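Local coordinates for L-ornithine N(5)-monooxygenase (Pseudomonas aeruginosa, PDB 3S5W), which catalyses the FAD- and NADPH-dependent hydroxylation of L-ornithine to N(5)-hydroxyornithine, the first step toward hydroxamate siderophores such as pyoverdin, at residues V29-I34 with E60-D65; G190-P195 with V207-Q212; V104-K109 with N130-W135. One frame throughout, in Å; residues are numbered along the deposited sequence.

Contact 1 of 3, residues V29-I34 with E60-D65. With FAD (flavin-adenine dinucleotide), chain C.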
loop_
_atom_site.group_PDB
_atom_site.type_symbol
_atom_site.label_atom_id
_atom_site.label_comp_id
_atom_site.label_asym_id
_atom_site.label_seq_id
_atom_site.Cartn_x
_atom_site.Cartn_y
_atom_site.Cartn_z
ATOM N N VAL A 29 -9.227 18.603 25.231
ATOM C CA VAL A 29 -9.785 18.985 23.900
ATOM C C VAL A 29 -8.722 19.137 22.798
ATOM O O VAL A 29 -8.996 18.768 21.662
ATOM C CB VAL A 29 -10.783 20.266 23.921
ATOM C CG1 VAL A 29 -12.057 20.011 24.764
ATOM C CG2 VAL A 29 -10.086 21.594 24.306
ATOM N N VAL A 30 -7.540 19.683 23.108
ATOM C CA VAL A 30 -6.522 19.952 22.058
ATOM C C VAL A 30 -5.387 18.901 21.990
ATOM O O VAL A 30 -4.543 18.802 22.886
ATOM C CB VAL A 30 -5.949 21.417 22.096
ATOM C CG1 VAL A 30 -4.886 21.615 21.029
ATOM C CG2 VAL A 30 -7.049 22.435 21.855
ATOM N N HIS A 31 -5.369 18.127 20.907
ATOM C CA HIS A 31 -4.379 17.046 20.763
ATOM C C HIS A 31 -3.064 17.592 20.266
ATOM O O HIS A 31 -3.017 18.646 19.629
ATOM C CB HIS A 31 -4.918 15.936 19.848
ATOM C CG HIS A 31 -6.217 15.358 20.325
ATOM N ND1 HIS A 31 -6.287 14.415 21.327
ATOM C CD2 HIS A 31 -7.497 15.628 19.970
ATOM C CE1 HIS A 31 -7.554 14.116 21.560
ATOM N NE2 HIS A 31 -8.309 14.830 20.742
ATOM N N ASP A 32 -1.983 16.878 20.576
ATOM C CA ASP A 32 -0.669 17.213 20.045
ATOM C C ASP A 32 -0.523 16.724 18.596
ATOM O O ASP A 32 0.038 17.429 17.758
ATOM C CB ASP A 32 0.443 16.634 20.941
ATOM C CG ASP A 32 0.555 17.369 22.280
ATOM O OD1 ASP A 32 0.690 18.611 22.253
ATOM O OD2 ASP A 32 0.526 16.712 23.345
ATOM N N LEU A 33 -1.044 15.522 18.326
ATOM C CA LEU A 33 -0.965 14.917 16.998
ATOM C C LEU A 33 -2.205 14.122 16.713
ATOM O O LEU A 33 -2.664 13.329 17.548
ATOM C CB LEU A 33 0.260 13.973 16.890
ATOM C CG LEU A 33 0.497 13.303 15.517
ATOM C CD1 LEU A 33 1.031 14.314 14.458
ATOM C CD2 LEU A 33 1.427 12.079 15.676
ATOM N N ILE A 34 -2.739 14.306 15.519
ATOM C CA ILE A 34 -3.710 13.369 14.998
ATOM C C ILE A 34 -3.154 12.784 13.695
ATOM O O ILE A 34 -2.581 13.506 12.897
ATOM C CB ILE A 34 -5.110 14.016 14.776
ATOM C CG1 ILE A 34 -5.649 14.556 16.105
ATOM C CG2 ILE A 34 -6.118 12.997 14.159
ATOM C CD1 ILE A 34 -7.047 15.201 15.976
ATOM N N GLU A 60 -0.117 13.936 23.555
ATOM C CA GLU A 60 -1.531 13.589 23.438
ATOM C C GLU A 60 -1.850 13.250 21.976
ATOM O O GLU A 60 -2.004 14.151 21.146
ATOM C CB GLU A 60 -2.409 14.747 23.941
ATOM C CG GLU A 60 -2.803 14.623 25.417
ATOM C CD GLU A 60 -4.028 13.739 25.614
ATOM O OE1 GLU A 60 -4.926 13.766 24.744
ATOM O OE2 GLU A 60 -4.096 13.019 26.634
ATOM N N VAL A 61 -1.960 11.953 21.670
ATOM C CA VAL A 61 -1.967 11.488 20.269
ATOM C C VAL A 61 -3.173 10.589 19.929
ATOM O O VAL A 61 -3.570 9.748 20.730
ATOM C CB VAL A 61 -0.595 10.786 19.904
ATOM C CG1 VAL A 61 -0.565 10.337 18.473
ATOM C CG2 VAL A 61 0.588 11.726 20.159
ATOM N N LEU A 62 -3.745 10.787 18.744
ATOM C CA LEU A 62 -4.772 9.894 18.193
ATOM C C LEU A 62 -4.464 9.486 16.752
ATOM O O LEU A 62 -4.035 10.313 15.942
ATOM C CB LEU A 62 -6.160 10.543 18.186
ATOM C CG LEU A 62 -6.904 10.828 19.494
ATOM C CD1 LEU A 62 -8.242 11.480 19.136
ATOM C CD2 LEU A 62 -7.134 9.567 20.276
ATOM N N PHE A 63 -4.733 8.225 16.430
ATOM C CA PHE A 63 -4.667 7.782 15.037
ATOM C C PHE A 63 -6.007 7.251 14.642
ATOM O O PHE A 63 -6.502 6.340 15.284
ATOM C CB PHE A 63 -3.595 6.699 14.865
ATOM C CG PHE A 63 -2.223 7.171 15.203
ATOM C CD1 PHE A 63 -1.448 7.861 14.251
ATOM C CD2 PHE A 63 -1.702 6.955 16.481
ATOM C CE1 PHE A 63 -0.186 8.322 14.585
ATOM C CE2 PHE A 63 -0.432 7.391 16.799
ATOM C CZ PHE A 63 0.324 8.080 15.863
ATOM N N LEU A 64 -6.596 7.819 13.597
ATOM C CA LEU A 64 -7.931 7.441 13.140
ATOM C C LEU A 64 -7.862 6.538 11.922
ATOM O O LEU A 64 -7.138 6.849 10.969
ATOM C CB LEU A 64 -8.760 8.693 12.786
ATOM C CG LEU A 64 -8.814 9.886 13.760
ATOM C CD1 LEU A 64 -9.881 10.897 13.300
ATOM C CD2 LEU A 64 -9.019 9.500 15.209
ATOM N N ASP A 65 -8.576 5.420 11.950
ATOM C CA ASP A 65 -8.608 4.552 10.795
ATOM C C ASP A 65 -10.029 4.214 10.436
ATOM O O ASP A 65 -10.817 3.820 11.291
ATOM C CB ASP A 65 -7.788 3.263 11.016
ATOM C CG ASP A 65 -7.397 2.587 9.696
ATOM O OD1 ASP A 65 -8.273 1.978 9.031
ATOM O OD2 ASP A 65 -6.209 2.677 9.306
HETATM P PA FAD C . -1.645 1.505 4.455
HETATM O O1A FAD C . -2.286 1.514 3.119
HETATM O O2A FAD C . -1.151 0.132 4.940
HETATM O O5B FAD C . -2.685 2.074 5.567
HETATM C C5B FAD C . -3.446 3.222 5.275
HETATM C C4B FAD C . -4.568 3.206 6.300
HETATM O O4B FAD C . -5.289 4.399 6.148
HETATM C C3B FAD C . -5.544 2.069 6.017
HETATM O O3B FAD C . -5.642 1.228 7.148
HETATM C C2B FAD C . -6.871 2.771 5.701
HETATM O O2B FAD C . -7.981 2.136 6.326
HETATM C C1B FAD C . -6.669 4.118 6.325
HETATM N N9A FAD C . -7.355 5.229 5.674
HETATM C C8A FAD C . -7.327 5.592 4.331
HETATM N N7A FAD C . -8.051 6.744 4.202
HETATM C C5A FAD C . -8.496 7.106 5.435
HETATM C C6A FAD C . -9.268 8.182 5.875
HETATM N N6A FAD C . -9.506 9.226 5.065
HETATM N N1A FAD C . -9.570 8.265 7.232
HETATM C C2A FAD C . -9.121 7.336 8.149
HETATM N N3A FAD C . -8.350 6.264 7.714
HETATM C C4A FAD C . -8.053 6.163 6.375
HETATM N N1 FAD C . 5.191 -3.462 1.219
HETATM C C2 FAD C . 6.282 -4.230 1.604
HETATM O O2 FAD C . 7.289 -3.695 2.037
HETATM N N3 FAD C . 6.247 -5.605 1.502
HETATM C C4 FAD C . 5.133 -6.257 1.033
HETATM O O4 FAD C . 5.130 -7.500 1.003
HETATM C C4X FAD C . 4.027 -5.487 0.625
HETATM N N5 FAD C . 2.893 -6.113 0.128
HETATM C C5X FAD C . 1.811 -5.353 -0.285
HETATM C C6 FAD C . 0.672 -5.999 -0.786
HETATM C C7 FAD C . -0.429 -5.266 -1.209
HETATM C C7M FAD C . -1.614 -6.029 -1.746
HETATM C C8 FAD C . -0.380 -3.878 -1.156
HETATM C C8M FAD C . -1.534 -3.021 -1.592
HETATM C C9 FAD C . 0.744 -3.226 -0.659
HETATM C C9A FAD C . 1.849 -3.953 -0.198
HETATM N N10 FAD C . 2.991 -3.316 0.302
HETATM C C10 FAD C . 4.080 -4.087 0.693
HETATM C "C1'" FAD C . 3.115 -1.824 0.362
HETATM C "C2'" FAD C . 2.263 -1.156 1.461
HETATM O "O2'" FAD C . 2.019 0.158 0.950
HETATM C "C3'" FAD C . 3.059 -1.082 2.755
HETATM O "O3'" FAD C . 3.477 -2.386 3.205
HETATM C "C4'" FAD C . 2.229 -0.454 3.903
HETATM O "O4'" FAD C . 0.956 -1.087 3.961
HETATM C "C5'" FAD C . 2.109 1.091 3.844
HETATM O "O5'" FAD C . 1.654 1.521 5.114
HETATM P P FAD C . 0.765 2.856 5.328
HETATM O O1P FAD C . 0.369 2.836 6.784
HETATM O O2P FAD C . 1.588 4.014 4.832
HETATM O O3P FAD C . -0.500 2.617 4.387
#
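Glu60 is bonded to 29-34 through its backbone: its N-H points at OD2 of Asp32 (N to OD2 2.9 Å), nearly straight at 170° and on the oxygen's anti lone pair. Its carbonyl oxygen takes two donors, Asp32 N in the carbonyl plane and Leu33 N tilted out of it. Asp32 OD1 forms a salt bridge with Arg182. Val61 pairs with Leu33 in parallel register; the two side chains lie side by side, with Leu33 CD2 3.9 Å from Val61 CG1. Leu62 N bonds to Leu33 O at 3.0 Å. The side chain of Leu62, CG anti to its own carbonyl carbon (chi1 -69°), carries CD1 over one face of the His31 ring, 3.9 Å from the centroid. Phe63 brings CZ near Leu33 CD2 on the side covered by helix 40-56, whereas Leu64 CG meets Ile34 CG2 at 4.1 Å on the other face, where both side chains also touch Arg179. Asp65 gives one carboxylate oxygen to each hydroxyl of the adenosine ribose of FAD, O2B to OD1 and O3B to OD2. This parallel pair, joined through helix 40-56 and ending in an acid on the ribose, is the beta-alpha-beta unit of a Rossmann-type FAD-binding fold.

Contact 2 of 3, residues G190-P195 with V207-Q212; sequences GTPRIP and VFHHSQ. With NAP (NADP nicotinamide-adenine-dinucleotide phosphate), chain F.
The edge of the NADP pocket is where 190-195 passes beside the short strand 207-209, and the meeting centres on Pro192 and His209. Pro192 CB sits over the middle of the imidazole, 3.6 Å from its centroid and 7° off the ring normal, a CH-pi contact. The proline and the histidine cross at about a right angle. With CG anti to the backbone N (chi1 -179°), His209 holds its ring out toward the proline, and Tyr375 meets the same ring edge-to-face. Two further neighbours approach the imidazole obliquely: Arg193 O lies 3.6 Å from His209 ND1, and Ile194 CD1 is 4.2 Å from the same nitrogen. That carbonyl is hydrogen-bonded to Thr373 OG1. Arg193 turns its side chain toward the cofactor: its CD lies 3.7 Å from N7A of the NADP adenine, and O2A of the pyrophosphate lies at the edge of the guanidinium, near its plane. Pro195 adds CB against N6A of the adenine at 3.6 Å. Here the chain running in from the two-stranded sheet of 191-192 and 375-376 meets the edge of the NADP-binding sheet, in a class B flavoprotein monooxygenase.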
loop_
_atom_site.group_PDB
_atom_site.type_symbol
_atom_site.label_atom_id
_atom_site.label_comp_id
_atom_site.label_asym_id
_atom_site.label_seq_id
_atom_site.Cartn_x
_atom_site.Cartn_y
_atom_site.Cartn_z
ATOM N N GLY A 190 -2.361 4.148 -0.642
ATOM C CA GLY A 190 -2.675 4.524 -2.021
ATOM C C GLY A 190 -4.149 4.350 -2.379
ATOM O O GLY A 190 -4.927 3.752 -1.640
ATOM N N THR A 191 -4.527 4.846 -3.544
ATOM C CA THR A 191 -5.859 4.612 -4.050
ATOM C C THR A 191 -5.764 3.757 -5.315
ATOM O O THR A 191 -4.830 3.934 -6.126
ATOM C CB THR A 191 -6.588 5.950 -4.316
ATOM O OG1 THR A 191 -5.918 6.636 -5.366
ATOM C CG2 THR A 191 -6.526 6.838 -3.055
ATOM N N PRO A 192 -6.730 2.843 -5.486
ATOM C CA PRO A 192 -6.723 1.916 -6.609
ATOM C C PRO A 192 -6.620 2.663 -7.953
ATOM O O PRO A 192 -7.380 3.605 -8.201
ATOM C CB PRO A 192 -8.084 1.213 -6.489
ATOM C CG PRO A 192 -8.414 1.268 -4.997
ATOM C CD PRO A 192 -7.812 2.560 -4.514
ATOM N N ARG A 193 -5.663 2.261 -8.787
ATOM C CA ARG A 193 -5.551 2.814 -10.139
ATOM C C ARG A 193 -6.504 2.091 -11.084
ATOM O O ARG A 193 -6.445 0.865 -11.211
ATOM C CB ARG A 193 -4.114 2.672 -10.650
ATOM C CG ARG A 193 -3.907 3.219 -12.069
ATOM C CD ARG A 193 -2.549 2.839 -12.640
ATOM N NE ARG A 193 -1.478 3.599 -12.018
ATOM C CZ ARG A 193 -0.410 3.060 -11.439
ATOM N NH1 ARG A 193 -0.256 1.737 -11.358
ATOM N NH2 ARG A 193 0.505 3.863 -10.923
ATOM N N ILE A 194 -7.366 2.842 -11.772
ATOM C CA ILE A 194 -8.361 2.267 -12.681
ATOM C C ILE A 194 -8.016 2.754 -14.095
ATOM O O ILE A 194 -8.033 3.976 -14.313
ATOM C CB ILE A 194 -9.802 2.763 -12.303
ATOM C CG1 ILE A 194 -10.110 2.513 -10.814
ATOM C CG2 ILE A 194 -10.883 2.120 -13.210
ATOM C CD1 ILE A 194 -10.048 1.032 -10.365
ATOM N N PRO A 195 -7.697 1.832 -15.044
ATOM C CA PRO A 195 -7.475 2.322 -16.428
ATOM C C PRO A 195 -8.745 3.031 -16.937
ATOM O O PRO A 195 -9.863 2.637 -16.580
ATOM C CB PRO A 195 -7.246 1.045 -17.233
ATOM C CG PRO A 195 -6.688 0.065 -16.213
ATOM C CD PRO A 195 -7.559 0.368 -14.975
ATOM N N VAL A 207 -16.808 -6.015 -12.370
ATOM C CA VAL A 207 -15.497 -5.402 -12.560
ATOM C C VAL A 207 -15.029 -4.871 -11.224
ATOM O O VAL A 207 -15.738 -4.102 -10.572
ATOM C CB VAL A 207 -15.553 -4.241 -13.608
ATOM C CG1 VAL A 207 -14.162 -3.610 -13.815
ATOM C CG2 VAL A 207 -16.078 -4.772 -14.942
ATOM N N PHE A 208 -13.863 -5.299 -10.781
ATOM C CA PHE A 208 -13.368 -4.866 -9.478
ATOM C C PHE A 208 -11.874 -4.853 -9.425
ATOM O O PHE A 208 -11.234 -5.642 -10.115
ATOM C CB PHE A 208 -13.933 -5.744 -8.330
ATOM C CG PHE A 208 -13.730 -7.226 -8.510
ATOM C CD1 PHE A 208 -14.641 -7.997 -9.236
ATOM C CD2 PHE A 208 -12.656 -7.863 -7.915
ATOM C CE1 PHE A 208 -14.470 -9.374 -9.368
ATOM C CE2 PHE A 208 -12.478 -9.245 -8.045
ATOM C CZ PHE A 208 -13.383 -9.999 -8.756
ATOM N N HIS A 209 -11.336 -3.955 -8.617
ATOM C CA HIS A 209 -9.889 -3.828 -8.439
ATOM C C HIS A 209 -9.406 -4.941 -7.497
ATOM O O HIS A 209 -10.159 -5.403 -6.605
ATOM C CB HIS A 209 -9.526 -2.421 -7.912
ATOM C CG HIS A 209 -8.057 -2.186 -7.731
ATOM N ND1 HIS A 209 -7.241 -1.666 -8.723
ATOM C CD2 HIS A 209 -7.262 -2.367 -6.656
ATOM C CE1 HIS A 209 -6.006 -1.544 -8.261
ATOM N NE2 HIS A 209 -6.001 -1.945 -7.004
ATOM N N HIS A 210 -8.171 -5.391 -7.733
ATOM C CA HIS A 210 -7.597 -6.490 -6.962
ATOM C C HIS A 210 -7.664 -6.216 -5.446
ATOM O O HIS A 210 -7.750 -7.166 -4.667
ATOM C CB HIS A 210 -6.147 -6.747 -7.388
ATOM C CG HIS A 210 -5.460 -7.797 -6.570
ATOM N ND1 HIS A 210 -4.562 -7.486 -5.570
ATOM C CD2 HIS A 210 -5.537 -9.149 -6.605
ATOM C CE1 HIS A 210 -4.109 -8.608 -5.026
ATOM N NE2 HIS A 210 -4.692 -9.626 -5.628
ATOM N N SER A 211 -7.596 -4.943 -5.039
ATOM C CA SER A 211 -7.705 -4.559 -3.619
ATOM C C SER A 211 -9.011 -5.062 -2.964
ATOM O O SER A 211 -9.075 -5.152 -1.746
ATOM C CB SER A 211 -7.581 -3.029 -3.440
ATOM O OG SER A 211 -8.660 -2.386 -4.144
ATOM N N GLN A 212 -10.028 -5.392 -3.771
ATOM C CA GLN A 212 -11.296 -5.954 -3.265
ATOM C C GLN A 212 -11.509 -7.429 -3.618
ATOM O O GLN A 212 -12.633 -7.941 -3.570
ATOM C CB GLN A 212 -12.474 -5.083 -3.752
ATOM C CG GLN A 212 -12.478 -3.722 -3.054
ATOM C CD GLN A 212 -12.825 -3.832 -1.569
ATOM O OE1 GLN A 212 -11.952 -3.731 -0.714
ATOM N NE2 GLN A 212 -14.111 -4.082 -1.263
HETATM P PA NAP F . 2.246 -2.538 -10.110
HETATM O O1A NAP F . 3.575 -3.133 -9.928
HETATM O O2A NAP F . 2.243 -1.093 -10.233
HETATM O O5B NAP F . 1.559 -3.331 -11.300
HETATM C C5B NAP F . 0.590 -2.660 -12.015
HETATM C C4B NAP F . 0.306 -3.574 -13.189
HETATM O O4B NAP F . -0.837 -3.017 -13.772
HETATM C C3B NAP F . 1.445 -3.525 -14.217
HETATM O O3B NAP F . 1.437 -4.796 -14.855
HETATM C C2B NAP F . 0.911 -2.438 -15.166
HETATM O O2B NAP F . 1.330 -2.654 -16.483
HETATM C C1B NAP F . -0.618 -2.674 -15.115
HETATM N N9A NAP F . -1.322 -1.443 -15.507
HETATM C C8A NAP F . -1.298 -0.228 -14.856
HETATM N N7A NAP F . -2.059 0.658 -15.537
HETATM C C5A NAP F . -2.541 0.030 -16.623
HETATM C C6A NAP F . -3.350 0.465 -17.674
HETATM N N6A NAP F . -3.768 1.724 -17.725
HETATM N N1A NAP F . -3.675 -0.420 -18.659
HETATM C C2A NAP F . -3.247 -1.721 -18.647
HETATM N N3A NAP F . -2.440 -2.161 -17.605
HETATM C C4A NAP F . -2.085 -1.290 -16.627
HETATM O O3 NAP F . 1.226 -3.013 -8.952
HETATM P PN NAP F . 1.037 -4.397 -8.101
HETATM O O1N NAP F . -0.214 -4.192 -7.298
HETATM O O2N NAP F . 1.123 -5.627 -8.955
HETATM O O5D NAP F . 2.331 -4.212 -7.160
HETATM C C5D NAP F . 3.326 -5.139 -6.783
HETATM C C4D NAP F . 3.636 -4.634 -5.378
HETATM O O4D NAP F . 4.029 -5.601 -4.441
HETATM C C3D NAP F . 4.715 -3.574 -5.220
HETATM O O3D NAP F . 4.403 -2.393 -5.918
HETATM C C2D NAP F . 4.729 -3.469 -3.686
HETATM O O2D NAP F . 3.882 -2.486 -3.104
HETATM C C1D NAP F . 4.254 -4.860 -3.247
HETATM P P2B NAP F . 2.526 -1.823 -17.194
HETATM O O1X NAP F . 2.239 -2.101 -18.665
HETATM O O2X NAP F . 3.781 -2.473 -16.645
HETATM O O3X NAP F . 2.432 -0.376 -16.782
#

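Contact 3 of 3, residues V104-K109 with N130-W135; sequences VNYLHK and NDYLRW
Tyr106 of helix 103-109 reaches across to helix 126-137 and enters an aromatic cluster with Tyr132 and Trp135. The short helical segments cross at 88°, their axes 10.6 Å apart, and Tyr106 spans the gap with CG anti to its backbone N (chi1 155°). One face of its ring receives the second helix directly: Tyr132 CA stands 3.8 Å from the ring centroid, a CH-pi contact offset toward the rim. Tyr132 also turns the edge of its own ring toward Tyr106 in an offset edge-to-face pair, the planes 68° apart, and its CD1 touches Tyr106 CB at 3.6 Å. Trp135 comes at Tyr106 from another direction. The two side chains slide past each other in opposite directions, their rings inclined to each other, neither stacked nor edge-to-face, so that Trp135 CE3 lies at the edge of the tyrosine ring while Tyr106 CA sits over the indole's six-membered ring. Farther along the indole, Lys109 crosses it at about a right angle and lays CG 3.9 Å from Trp135 CZ2, the aliphatic part of the lysine doing the touching before the chain bends away. At the tip of Tyr106 the hydroxyl donates to Asp131: OH lies 2.6 Å from OD2 and uses that oxygen's anti lone pair.

The polar ends of the cluster are tied to its surroundings. The Tyr106 hydroxyl is also hydrogen-bonded to Arg112 NH2, and Asn105 ND2, near the edge of the indole, bonds to Pro100 O. Beyond the touching side chains, Asn130 OD1 bonds to Trp72 N and Arg134 makes a salt bridge with Asp69, so the second helix is also attached to the FAD-binding residues 65-73. The far end of the ring that packs on Tyr106 is fixed by Tyr132 OH, hydrogen-bonded to Tyr101 O and to Leu91 N.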
loop_
_atom_site.group_PDB
_atom_site.type_symbol
_atom_site.label_atom_id
_atom_site.label_comp_id
_atom_site.label_asym_id
_atom_site.label_seq_id
_atom_site.Cartn_x
_atom_site.Cartn_y
_atom_site.Cartn_z
ATOM N N VAL A 104 10.319 -10.888 15.726
ATOM C CA VAL A 104 10.846 -12.028 16.512
ATOM C C VAL A 104 10.154 -12.083 17.883
ATOM O O VAL A 104 9.769 -13.151 18.351
ATOM C CB VAL A 104 12.376 -12.028 16.585
ATOM C CG1 VAL A 104 12.912 -13.176 17.465
ATOM C CG2 VAL A 104 12.961 -12.141 15.193
ATOM N N ASN A 105 9.963 -10.927 18.511
ATOM C CA ASN A 105 9.290 -10.937 19.816
ATOM C C ASN A 105 7.836 -11.368 19.705
ATOM O O ASN A 105 7.336 -12.140 20.536
ATOM C CB ASN A 105 9.426 -9.624 20.574
ATOM C CG ASN A 105 9.165 -9.829 22.066
ATOM O OD1 ASN A 105 9.731 -10.738 22.664
ATOM N ND2 ASN A 105 8.264 -9.038 22.638
ATOM N N TYR A 106 7.174 -10.899 18.637
ATOM C CA TYR A 106 5.837 -11.306 18.313
ATOM C C TYR A 106 5.717 -12.843 18.252
ATOM O O TYR A 106 4.805 -13.426 18.860
ATOM C CB TYR A 106 5.384 -10.617 17.002
ATOM C CG TYR A 106 4.317 -11.381 16.280
ATOM C CD1 TYR A 106 4.635 -12.196 15.194
ATOM C CD2 TYR A 106 2.987 -11.303 16.682
ATOM C CE1 TYR A 106 3.661 -12.927 14.554
ATOM C CE2 TYR A 106 1.993 -12.022 16.021
ATOM C CZ TYR A 106 2.336 -12.824 14.964
ATOM O OH TYR A 106 1.367 -13.542 14.312
ATOM N N LEU A 107 6.648 -13.492 17.543
ATOM C CA LEU A 107 6.660 -14.964 17.458
ATOM C C LEU A 107 6.852 -15.608 18.830
ATOM O O LEU A 107 6.165 -16.576 19.171
ATOM C CB LEU A 107 7.782 -15.448 16.521
ATOM C CG LEU A 107 7.615 -15.088 15.033
ATOM C CD1 LEU A 107 8.936 -15.500 14.320
ATOM C CD2 LEU A 107 6.386 -15.798 14.458
ATOM N N HIS A 108 7.774 -15.057 19.600
ATOM C CA HIS A 108 8.073 -15.602 20.918
ATOM C C HIS A 108 6.858 -15.482 21.852
ATOM O O HIS A 108 6.522 -16.408 22.575
ATOM C CB HIS A 108 9.286 -14.887 21.522
ATOM C CG HIS A 108 9.591 -15.334 22.916
ATOM N ND1 HIS A 108 10.270 -16.503 23.187
ATOM C CD2 HIS A 108 9.249 -14.811 24.111
ATOM C CE1 HIS A 108 10.356 -16.665 24.493
ATOM N NE2 HIS A 108 9.743 -15.654 25.077
ATOM N N LYS A 109 6.200 -14.330 21.810
ATOM C CA LYS A 109 4.959 -14.113 22.575
ATOM C C LYS A 109 3.811 -15.033 22.183
ATOM O O LYS A 109 2.930 -15.280 23.009
ATOM C CB LYS A 109 4.506 -12.648 22.483
ATOM C CG LYS A 109 5.464 -11.652 23.177
ATOM C CD LYS A 109 5.496 -11.810 24.705
ATOM C CE LYS A 109 4.567 -10.803 25.355
ATOM N NZ LYS A 109 4.912 -10.633 26.791
ATOM N N ASN A 130 -0.073 -9.709 8.760
ATOM C CA ASN A 130 -1.337 -9.062 9.165
ATOM C C ASN A 130 -1.616 -9.297 10.668
ATOM O O ASN A 130 -1.955 -8.378 11.398
ATOM C CB ASN A 130 -2.526 -9.587 8.325
ATOM C CG ASN A 130 -3.874 -9.069 8.833
ATOM O OD1 ASN A 130 -4.133 -7.852 8.836
ATOM N ND2 ASN A 130 -4.732 -9.992 9.287
ATOM N N ASP A 131 -1.462 -10.539 11.115
ATOM C CA ASP A 131 -1.652 -10.877 12.530
ATOM C C ASP A 131 -0.637 -10.130 13.411
ATOM O O ASP A 131 -0.987 -9.642 14.481
ATOM C CB ASP A 131 -1.517 -12.388 12.732
ATOM C CG ASP A 131 -2.001 -12.823 14.083
ATOM O OD1 ASP A 131 -3.222 -12.825 14.261
ATOM O OD2 ASP A 131 -1.166 -13.143 14.958
ATOM N N TYR A 132 0.609 -10.025 12.937
ATOM C CA TYR A 132 1.664 -9.273 13.620
ATOM C C TYR A 132 1.284 -7.783 13.764
ATOM O O TYR A 132 1.426 -7.197 14.830
ATOM C CB TYR A 132 2.992 -9.409 12.850
ATOM C CG TYR A 132 4.020 -8.351 13.140
ATOM C CD1 TYR A 132 4.650 -8.284 14.382
ATOM C CD2 TYR A 132 4.416 -7.433 12.143
ATOM C CE1 TYR A 132 5.617 -7.330 14.637
ATOM C CE2 TYR A 132 5.377 -6.443 12.411
ATOM C CZ TYR A 132 5.961 -6.418 13.654
ATOM O OH TYR A 132 6.890 -5.486 13.942
ATOM N N LEU A 133 0.822 -7.184 12.678
ATOM C CA LEU A 133 0.432 -5.774 12.714
ATOM C C LEU A 133 -0.726 -5.532 13.690
ATOM O O LEU A 133 -0.700 -4.554 14.447
ATOM C CB LEU A 133 0.034 -5.312 11.310
ATOM C CG LEU A 133 1.227 -5.211 10.362
ATOM C CD1 LEU A 133 0.710 -4.920 8.971
ATOM C CD2 LEU A 133 2.257 -4.107 10.781
ATOM N N ARG A 134 -1.722 -6.420 13.650
ATOM C CA ARG A 134 -2.881 -6.323 14.571
ATOM C C ARG A 134 -2.400 -6.474 16.009
ATOM O O ARG A 134 -2.839 -5.754 16.899
ATOM C CB ARG A 134 -3.903 -7.392 14.231
ATOM C CG ARG A 134 -4.662 -7.057 12.945
ATOM C CD ARG A 134 -5.525 -8.197 12.439
ATOM N NE ARG A 134 -6.368 -8.756 13.490
ATOM C CZ ARG A 134 -7.581 -8.320 13.809
ATOM N NH1 ARG A 134 -8.138 -7.305 13.149
ATOM N NH2 ARG A 134 -8.242 -8.905 14.800
ATOM N N TRP A 135 -1.473 -7.402 16.233
ATOM C CA TRP A 135 -0.948 -7.612 17.576
ATOM C C TRP A 135 -0.204 -6.363 18.071
ATOM O O TRP A 135 -0.439 -5.922 19.191
ATOM C CB TRP A 135 -0.057 -8.853 17.635
ATOM C CG TRP A 135 0.617 -9.053 18.974
ATOM C CD1 TRP A 135 0.059 -9.591 20.110
ATOM C CD2 TRP A 135 1.969 -8.715 19.307
ATOM N NE1 TRP A 135 0.986 -9.612 21.123
ATOM C CE2 TRP A 135 2.167 -9.083 20.661
ATOM C CE3 TRP A 135 3.037 -8.130 18.591
ATOM C CZ2 TRP A 135 3.394 -8.883 21.320
ATOM C CZ3 TRP A 135 4.254 -7.936 19.236
ATOM C CH2 TRP A 135 4.430 -8.321 20.586
#

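Contact 1 is the buried one, contact 2 lies at the surface, and contact 3 is partly buried. They share no helix or strand, and none touches another; the nearest atoms of contacts 1 and 3 are about 10 Å apart. Contact 1 relies on backbone pairing in the FAD-binding sheet, whereas contact 2 rests mainly on a proline packed over an imidazole, beside NADP. In contact 3 two helices meet through aromatic rings and one tyrosine-carboxylate bond. Contacts 1 and 2 each include residues beside a cofactor, and the centres of these two contacts are 30 Å apart; the Tyr132 side chain of contact 3 is about 10 Å from FAD, and contact 3 lies on the opposite side of the chain's centre from contact 2.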